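Long-range contact in putative phenazine biosynthesis PhzC/PhzF protein (PDB 4DUN), which probably acts as an isomerase of the PhzF family, although its substrate is not established: residues V9-P21 against Q227-V239. Residues are numbered along the deposited sequence; the frame is centred on the assembly and turned at random. Where two conformers were deposited one is given.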
ATOM      1  N   VAL A   9      12.867  -3.272   2.095  1.00 15.52           N
ATOM      2  CA  VAL A   9      14.077  -3.024   1.306  1.00 15.69           C
ATOM      3  C   VAL A   9      13.715  -2.438  -0.042  1.00 19.36           C
ATOM      4  O   VAL A   9      12.798  -2.943  -0.698  1.00 18.55           O
ATOM      5  CB  VAL A   9      14.845  -4.381   1.123  1.00 18.01           C
ATOM      6  CG1 VAL A   9      16.055  -4.253   0.184  1.00 18.08           C
ATOM      7  CG2 VAL A   9      15.258  -4.980   2.471  1.00 17.92           C
ATOM      8  N   ASP A  10      14.499  -1.438  -0.493  1.00 16.30           N
ATOM      9  CA  ASP A  10      14.366  -0.843  -1.833  1.00 15.52           C
ATOM     10  C   ASP A  10      15.375  -1.508  -2.771  1.00 18.65           C
ATOM     11  O   ASP A  10      16.579  -1.386  -2.545  1.00 18.19           O
ATOM     12  CB  ASP A  10      14.597   0.688  -1.767  1.00 17.02           C
ATOM     13  CG  ASP A  10      13.561   1.414  -0.915  1.00 20.69           C
ATOM     14  OD1 ASP A  10      12.485   0.814  -0.640  1.00 19.46           O
ATOM     15  OD2 ASP A  10      13.839   2.549  -0.486  1.00 20.81           O
ATOM     16  N   SER A  11      14.886  -2.198  -3.814  0.50 15.24           N
ATOM     17  CA  SER A  11      15.740  -2.903  -4.784  0.50 14.92           C
ATOM     18  C   SER A  11      16.086  -2.010  -5.951  0.50 18.10           C
ATOM     19  O   SER A  11      15.246  -1.213  -6.367  0.50 17.11           O
ATOM     20  CB  SER A  11      15.057  -4.166  -5.288  0.50 17.06           C
ATOM     21  OG  SER A  11      14.833  -5.042  -4.198  0.50 13.88           O
ATOM     22  N   PHE A  12      17.314  -2.160  -6.499  1.00 15.78           N
ATOM     23  CA  PHE A  12      17.844  -1.319  -7.608  1.00 15.25           C
ATOM     24  C   PHE A  12      17.824   0.174  -7.171  1.00 20.52           C
ATOM     25  O   PHE A  12      17.462   1.060  -7.954  1.00 19.34           O
ATOM     26  CB  PHE A  12      17.044  -1.521  -8.925  1.00 16.23           C
ATOM     27  CG  PHE A  12      17.119  -2.916  -9.490  1.00 16.34           C
ATOM     28  CD1 PHE A  12      16.067  -3.817  -9.311  1.00 17.85           C
ATOM     29  CD2 PHE A  12      18.234  -3.329 -10.219  1.00 16.19           C
ATOM     30  CE1 PHE A  12      16.137  -5.117  -9.840  1.00 17.60           C
ATOM     31  CE2 PHE A  12      18.293  -4.620 -10.767  1.00 18.29           C
ATOM     32  CZ  PHE A  12      17.253  -5.508 -10.566  1.00 16.46           C
ATOM     33  N   ALA A  13      18.151   0.422  -5.897  1.00 18.81           N
ATOM     34  CA  ALA A  13      18.133   1.767  -5.326  1.00 20.70           C
ATOM     35  C   ALA A  13      19.486   2.118  -4.780  1.00 28.17           C
ATOM     36  O   ALA A  13      20.062   1.325  -4.033  1.00 25.50           O
ATOM     37  CB  ALA A  13      17.085   1.873  -4.227  1.00 21.41           C
ATOM     38  N   THR A  14      19.979   3.298  -5.190  1.00 30.16           N
ATOM     39  CA  THR A  14      21.261   3.922  -4.830  1.00 32.54           C
ATOM     40  C   THR A  14      21.060   4.761  -3.555  1.00 36.92           C
ATOM     41  O   THR A  14      22.054   5.153  -2.935  1.00 40.40           O
ATOM     42  CB  THR A  14      21.822   4.796  -6.014  1.00 37.30           C
ATOM     43  OG1 THR A  14      21.015   5.967  -6.190  1.00 42.89           O
ATOM     44  CG2 THR A  14      21.905   4.047  -7.367  1.00 30.76           C
ATOM     45  N   LYS A  15      19.765   5.039  -3.177  1.00 27.22           N
ATOM     46  CA  LYS A  15      19.303   5.846  -2.036  1.00 24.90           C
ATOM     47  C   LYS A  15      17.915   5.395  -1.558  1.00 24.54           C
ATOM     48  O   LYS A  15      17.125   4.888  -2.350  1.00 22.08           O
ATOM     49  CB  LYS A  15      19.205   7.346  -2.435  1.00 28.06           C
ATOM     50  CG  LYS A  15      20.501   8.034  -2.889  1.00 45.75           C
ATOM     51  CD  LYS A  15      21.490   8.288  -1.746  1.00 59.70           C
ATOM     52  CE  LYS A  15      22.857   8.724  -2.226  1.00 68.98           C
ATOM     53  NZ  LYS A  15      22.853  10.124  -2.727  1.00 78.11           N
ATOM     54  N   LEU A  16      17.595   5.650  -0.291  1.00 22.64           N
ATOM     55  CA  LEU A  16      16.285   5.373   0.287  1.00 21.84           C
ATOM     56  C   LEU A  16      15.190   6.094  -0.508  1.00 22.09           C
ATOM     57  O   LEU A  16      15.442   7.201  -1.020  1.00 21.51           O
ATOM     58  CB  LEU A  16      16.322   5.874   1.743  1.00 23.62           C
ATOM     59  CG  LEU A  16      15.346   5.295   2.731  1.00 29.33           C
ATOM     60  CD1 LEU A  16      15.421   3.760   2.756  1.00 29.50           C
ATOM     61  CD2 LEU A  16      15.639   5.832   4.123  1.00 32.09           C
ATOM     62  N   PHE A  17      14.002   5.449  -0.645  1.00 18.85           N
ATOM     63  CA  PHE A  17      12.759   5.893  -1.332  1.00 18.73           C
ATOM     64  C   PHE A  17      12.830   5.791  -2.872  1.00 21.56           C
ATOM     65  O   PHE A  17      11.927   6.271  -3.576  1.00 22.17           O
ATOM     66  CB  PHE A  17      12.364   7.323  -0.931  1.00 19.57           C
ATOM     67  CG  PHE A  17      12.381   7.547   0.563  1.00 19.48           C
ATOM     68  CD1 PHE A  17      11.636   6.735   1.414  1.00 19.22           C
ATOM     69  CD2 PHE A  17      13.142   8.567   1.118  1.00 21.27           C
ATOM     70  CE1 PHE A  17      11.646   6.940   2.796  1.00 20.67           C
ATOM     71  CE2 PHE A  17      13.139   8.791   2.504  1.00 23.46           C
ATOM     72  CZ  PHE A  17      12.399   7.973   3.335  1.00 20.93           C
ATOM     73  N   LYS A  18      13.890   5.171  -3.379  1.00 18.21           N
ATOM     74  CA  LYS A  18      14.074   4.937  -4.804  1.00 17.18           C
ATOM     75  C   LYS A  18      13.906   3.443  -5.058  1.00 19.43           C
ATOM     76  O   LYS A  18      13.627   2.667  -4.127  1.00 18.84           O
ATOM     77  CB  LYS A  18      15.453   5.456  -5.270  1.00 20.02           C
ATOM     78  CG  LYS A  18      15.605   6.982  -5.108  1.00 24.56           C
ATOM     79  CD  LYS A  18      16.789   7.519  -5.902  1.00 33.73           C
ATOM     80  CE  LYS A  18      16.948   9.009  -5.748  1.00 47.88           C
ATOM     81  NZ  LYS A  18      15.952   9.754  -6.563  1.00 68.17           N
ATOM     82  N   GLY A  19      14.013   3.049  -6.314  1.00 16.73           N
ATOM     83  CA  GLY A  19      13.919   1.641  -6.671  1.00 14.91           C
ATOM     84  C   GLY A  19      12.552   1.024  -6.460  1.00 18.97           C
ATOM     85  O   GLY A  19      11.542   1.741  -6.358  1.00 18.75           O
ATOM     86  N   ASN A  20      12.519  -0.313  -6.386  1.00 15.88           N
ATOM     87  CA  ASN A  20      11.271  -1.093  -6.257  1.00 15.26           C
ATOM     88  C   ASN A  20      11.154  -1.655  -4.811  1.00 20.51           C
ATOM     89  O   ASN A  20      11.967  -2.511  -4.431  1.00 21.69           O
ATOM     90  CB  ASN A  20      11.252  -2.210  -7.317  1.00 18.95           C
ATOM     91  CG  ASN A  20       9.868  -2.597  -7.722  1.00 25.75           C
ATOM     92  OD1 ASN A  20       8.939  -2.484  -6.931  1.00 23.24           O
ATOM     93  ND2 ASN A  20       9.685  -3.038  -8.969  1.00 21.05           N
ATOM     94  N   PRO A  21      10.206  -1.144  -3.969  1.00 17.78           N
ATOM     95  CA  PRO A  21      10.156  -1.593  -2.564  1.00 17.63           C
ATOM     96  C   PRO A  21       9.520  -2.976  -2.357  1.00 21.14           C
ATOM     97  O   PRO A  21       8.522  -3.329  -2.998  1.00 19.66           O
ATOM     98  CB  PRO A  21       9.340  -0.495  -1.867  1.00 19.81           C
ATOM     99  CG  PRO A  21       8.405  -0.003  -2.936  1.00 24.41           C
ATOM    100  CD  PRO A  21       9.160  -0.140  -4.257  1.00 19.38           C
ATOM    101  N   GLN A 227      15.694   3.195 -15.163  1.00 16.71           N
ATOM    102  CA  GLN A 227      14.255   3.019 -15.303  1.00 16.11           C
ATOM    103  C   GLN A 227      13.679   4.305 -14.752  1.00 21.11           C
ATOM    104  O   GLN A 227      13.872   4.597 -13.569  1.00 19.35           O
ATOM    105  CB  GLN A 227      13.727   1.751 -14.605  1.00 15.85           C
ATOM    106  CG  GLN A 227      12.265   1.513 -15.005  1.00 18.35           C
ATOM    107  CD  GLN A 227      11.861   0.067 -15.004  1.00 24.43           C
ATOM    108  OE1 GLN A 227      12.655  -0.834 -15.322  1.00 20.42           O
ATOM    109  NE2 GLN A 227      10.600  -0.186 -14.663  1.00 18.28           N
ATOM    110  N   LEU A 228      13.077   5.123 -15.630  1.00 18.82           N
ATOM    111  CA  LEU A 228      12.651   6.475 -15.294  1.00 18.06           C
ATOM    112  C   LEU A 228      11.229   6.547 -14.725  1.00 21.30           C
ATOM    113  O   LEU A 228      10.402   7.363 -15.145  1.00 22.19           O
ATOM    114  CB  LEU A 228      12.834   7.392 -16.530  1.00 17.95           C
ATOM    115  CG  LEU A 228      14.279   7.527 -17.044  1.00 21.06           C
ATOM    116  CD1 LEU A 228      14.328   8.459 -18.251  1.00 21.61           C
ATOM    117  CD2 LEU A 228      15.264   8.017 -15.927  1.00 22.06           C
ATOM    118  N   SER A 229      10.971   5.715 -13.712  1.00 17.85           N
ATOM    119  CA  SER A 229       9.734   5.747 -12.938  1.00 18.45           C
ATOM    120  C   SER A 229       9.862   6.902 -11.935  1.00 24.12           C
ATOM    121  O   SER A 229      10.967   7.438 -11.783  1.00 23.40           O
ATOM    122  CB  SER A 229       9.546   4.414 -12.206  1.00 19.52           C
ATOM    123  OG  SER A 229      10.693   4.164 -11.403  1.00 22.56           O
ATOM    124  N   ASN A 230       8.781   7.232 -11.220  1.00 24.28           N
ATOM    125  CA  ASN A 230       8.757   8.266 -10.175  1.00 25.63           C
ATOM    126  C   ASN A 230       9.886   8.001  -9.160  1.00 27.49           C
ATOM    127  O   ASN A 230      10.692   8.887  -8.887  1.00 27.27           O
ATOM    128  CB  ASN A 230       7.379   8.253  -9.475  1.00 28.53           C
ATOM    129  CG  ASN A 230       7.181   9.313  -8.416  1.00 58.79           C
ATOM    130  OD1 ASN A 230       7.738  10.420  -8.479  1.00 52.85           O
ATOM    131  ND2 ASN A 230       6.364   8.996  -7.422  1.00 54.09           N
ATOM    132  N   ARG A 231       9.981   6.750  -8.674  1.00 22.65           N
ATOM    133  CA  ARG A 231      11.010   6.344  -7.715  1.00 20.58           C
ATOM    134  C   ARG A 231      12.383   6.237  -8.393  1.00 23.16           C
ATOM    135  O   ARG A 231      13.374   6.724  -7.839  1.00 23.76           O
ATOM    136  CB  ARG A 231      10.617   5.026  -7.034  1.00 18.42           C
ATOM    137  CG  ARG A 231       9.367   5.175  -6.131  1.00 22.88           C
ATOM    138  CD  ARG A 231       8.972   3.848  -5.497  1.00 21.45           C
ATOM    139  NE  ARG A 231      10.036   3.323  -4.643  1.00 21.17           N
ATOM    140  CZ  ARG A 231      10.085   3.428  -3.319  1.00 25.79           C
ATOM    141  NH1 ARG A 231       9.098   4.018  -2.652  1.00 22.04           N
ATOM    142  NH2 ARG A 231      11.112   2.929  -2.648  1.00 18.41           N
ATOM    143  N   GLY A 232      12.405   5.644  -9.584  1.00 19.81           N
ATOM    144  CA  GLY A 232      13.596   5.501 -10.416  1.00 19.23           C
ATOM    145  C   GLY A 232      14.485   4.346 -10.035  1.00 22.78           C
ATOM    146  O   GLY A 232      14.623   4.004  -8.858  1.00 23.62           O
ATOM    147  N   GLY A 233      15.089   3.739 -11.040  1.00 20.35           N
ATOM    148  CA  GLY A 233      15.999   2.629 -10.807  1.00 20.35           C
ATOM    149  C   GLY A 233      17.229   2.689 -11.676  1.00 23.49           C
ATOM    150  O   GLY A 233      17.206   3.296 -12.744  1.00 20.16           O
ATOM    151  N   ILE A 234      18.317   2.099 -11.182  1.00 20.52           N
ATOM    152  CA  ILE A 234      19.574   1.986 -11.910  1.00 20.09           C
ATOM    153  C   ILE A 234      19.876   0.505 -12.030  1.00 22.42           C
ATOM    154  O   ILE A 234      19.830  -0.216 -11.030  1.00 22.00           O
ATOM    155  CB  ILE A 234      20.731   2.779 -11.244  1.00 23.24           C
ATOM    156  CG1 ILE A 234      20.431   4.318 -11.209  1.00 24.34           C
ATOM    157  CG2 ILE A 234      22.076   2.460 -11.922  1.00 24.42           C
ATOM    158  CD1 ILE A 234      20.419   5.064 -12.632  1.00 27.61           C
ATOM    159  N   ILE A 235      20.155   0.056 -13.264  1.00 18.57           N
ATOM    160  CA  ILE A 235      20.420  -1.348 -13.564  1.00 17.51           C
ATOM    161  C   ILE A 235      21.744  -1.478 -14.278  1.00 20.45           C
ATOM    162  O   ILE A 235      21.927  -0.882 -15.350  1.00 20.32           O
ATOM    163  CB  ILE A 235      19.285  -1.985 -14.436  1.00 19.84           C
ATOM    164  CG1 ILE A 235      17.856  -1.688 -13.890  1.00 20.35           C
ATOM    165  CG2 ILE A 235      19.529  -3.500 -14.602  1.00 18.20           C
ATOM    166  CD1 ILE A 235      17.229  -0.319 -14.398  1.00 23.53           C
ATOM    167  N   GLN A 236      22.652  -2.267 -13.701  1.00 17.84           N
ATOM    168  CA  GLN A 236      23.943  -2.586 -14.326  1.00 19.12           C
ATOM    169  C   GLN A 236      23.670  -3.754 -15.254  1.00 22.58           C
ATOM    170  O   GLN A 236      23.049  -4.743 -14.826  1.00 21.39           O
ATOM    171  CB  GLN A 236      25.049  -2.922 -13.295  1.00 20.91           C
ATOM    172  CG  GLN A 236      25.287  -1.870 -12.208  1.00 27.40           C
ATOM    173  CD  GLN A 236      25.599  -0.493 -12.735  1.00 35.21           C
ATOM    174  OE1 GLN A 236      26.319  -0.313 -13.729  1.00 33.03           O
ATOM    175  NE2 GLN A 236      25.045   0.514 -12.081  1.00 28.11           N
ATOM    176  N   CYS A 237      24.084  -3.619 -16.517  1.00 18.35           N
ATOM    177  CA  CYS A 237      23.793  -4.545 -17.610  1.00 18.03           C
ATOM    178  C   CYS A 237      25.043  -5.075 -18.232  1.00 22.48           C
ATOM    179  O   CYS A 237      25.958  -4.297 -18.522  1.00 22.37           O
ATOM    180  CB  CYS A 237      22.965  -3.836 -18.676  1.00 18.48           C
ATOM    181  SG  CYS A 237      21.363  -3.237 -18.097  1.00 21.66           S
ATOM    182  N   GLU A 238      25.077  -6.383 -18.513  0.50 18.21           N
ATOM    183  CA  GLU A 238      26.224  -7.006 -19.171  0.50 18.02           C
ATOM    184  C   GLU A 238      25.790  -8.187 -20.025  0.50 22.98           C
ATOM    185  O   GLU A 238      25.049  -9.056 -19.556  0.50 21.42           O
ATOM    186  CB  GLU A 238      27.291  -7.438 -18.152  0.50 19.26           C
ATOM    187  CG  GLU A 238      28.545  -8.017 -18.790  0.50 21.40           C
ATOM    188  CD  GLU A 238      29.678  -8.425 -17.869  0.50 35.98           C
ATOM    189  OE1 GLU A 238      29.600  -8.143 -16.651  0.50 26.78           O
ATOM    190  OE2 GLU A 238      30.655  -9.023 -18.374  0.50 27.93           O
ATOM    191  N   VAL A 239      26.306  -8.230 -21.272  1.00 20.70           N
ATOM    192  CA  VAL A 239      26.065  -9.308 -22.236  1.00 21.62           C
ATOM    193  C   VAL A 239      27.090 -10.376 -21.869  1.00 27.86           C
ATOM    194  O   VAL A 239      28.301 -10.086 -21.859  1.00 27.25           O
ATOM    195  CB  VAL A 239      26.197  -8.862 -23.721  1.00 26.58           C
ATOM    196  CG1 VAL A 239      26.000 -10.039 -24.674  1.00 27.69           C
ATOM    197  CG2 VAL A 239      25.239  -7.734 -24.056  1.00 25.22           C
TER
HETATM  198  O   HOH W   1      17.847   4.058  -7.908  1.00 25.06           O
HETATM  199  O   HOH W   2      12.609   9.559  -6.752  1.00 40.37           O
HETATM  200  O   HOH W   3      15.582   8.035  -8.743  1.00 41.53           O
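Arg-231 reaches from the turn before strand 233-239 into the loop joining strands 4-11 and 20-27, and its side-chain atoms from CB to NH2 all meet segment 9-21. CB lies 3.5 Å from Gly-19 O, CG packs near Phe-17 O, and CD continues past the Gly-19 carbonyl. The chain bends at chi3 (61°), and NE donates to Gly-19 O at 2.8 Å, with the oxygen close to the guanidinium plane. The guanidinium lies between Phe-17 O, 3.4 Å above the centre of one face, and Pro-21 CD, toward the rim of the opposite face; the compact, apolar proline ring can pack there without competing for the N-H groups. At the tip, NH2 gives a 2.9 Å hydrogen bond to Lys-18 O, reached from above that carbonyl's plane, and a salt bridge to Asp-10 OD1 at 3.2 Å, the carboxylate and guanidinium planes 77° apart. Asp-10 OD2 accepts from Phe-17 N, which steadies the carboxylate, while Glu-42 of the second subunit also pairs with NH2. Beside this, Gly-19 N donates to Gly-232 O at 2.8 Å; both glycines have positive phi, a conformation this residue adopts readily. Farther along, Phe-12 CD2 lies 4.0 Å from Ile-235 CG1, an apolar contact between two buried side chains. The contact joins the two lobes of the diaminopimelate-epimerase-like fold of the PhzF family, with the Pro-21 side chain about 7 Å from that of Glu-47, the predicted active-site residue.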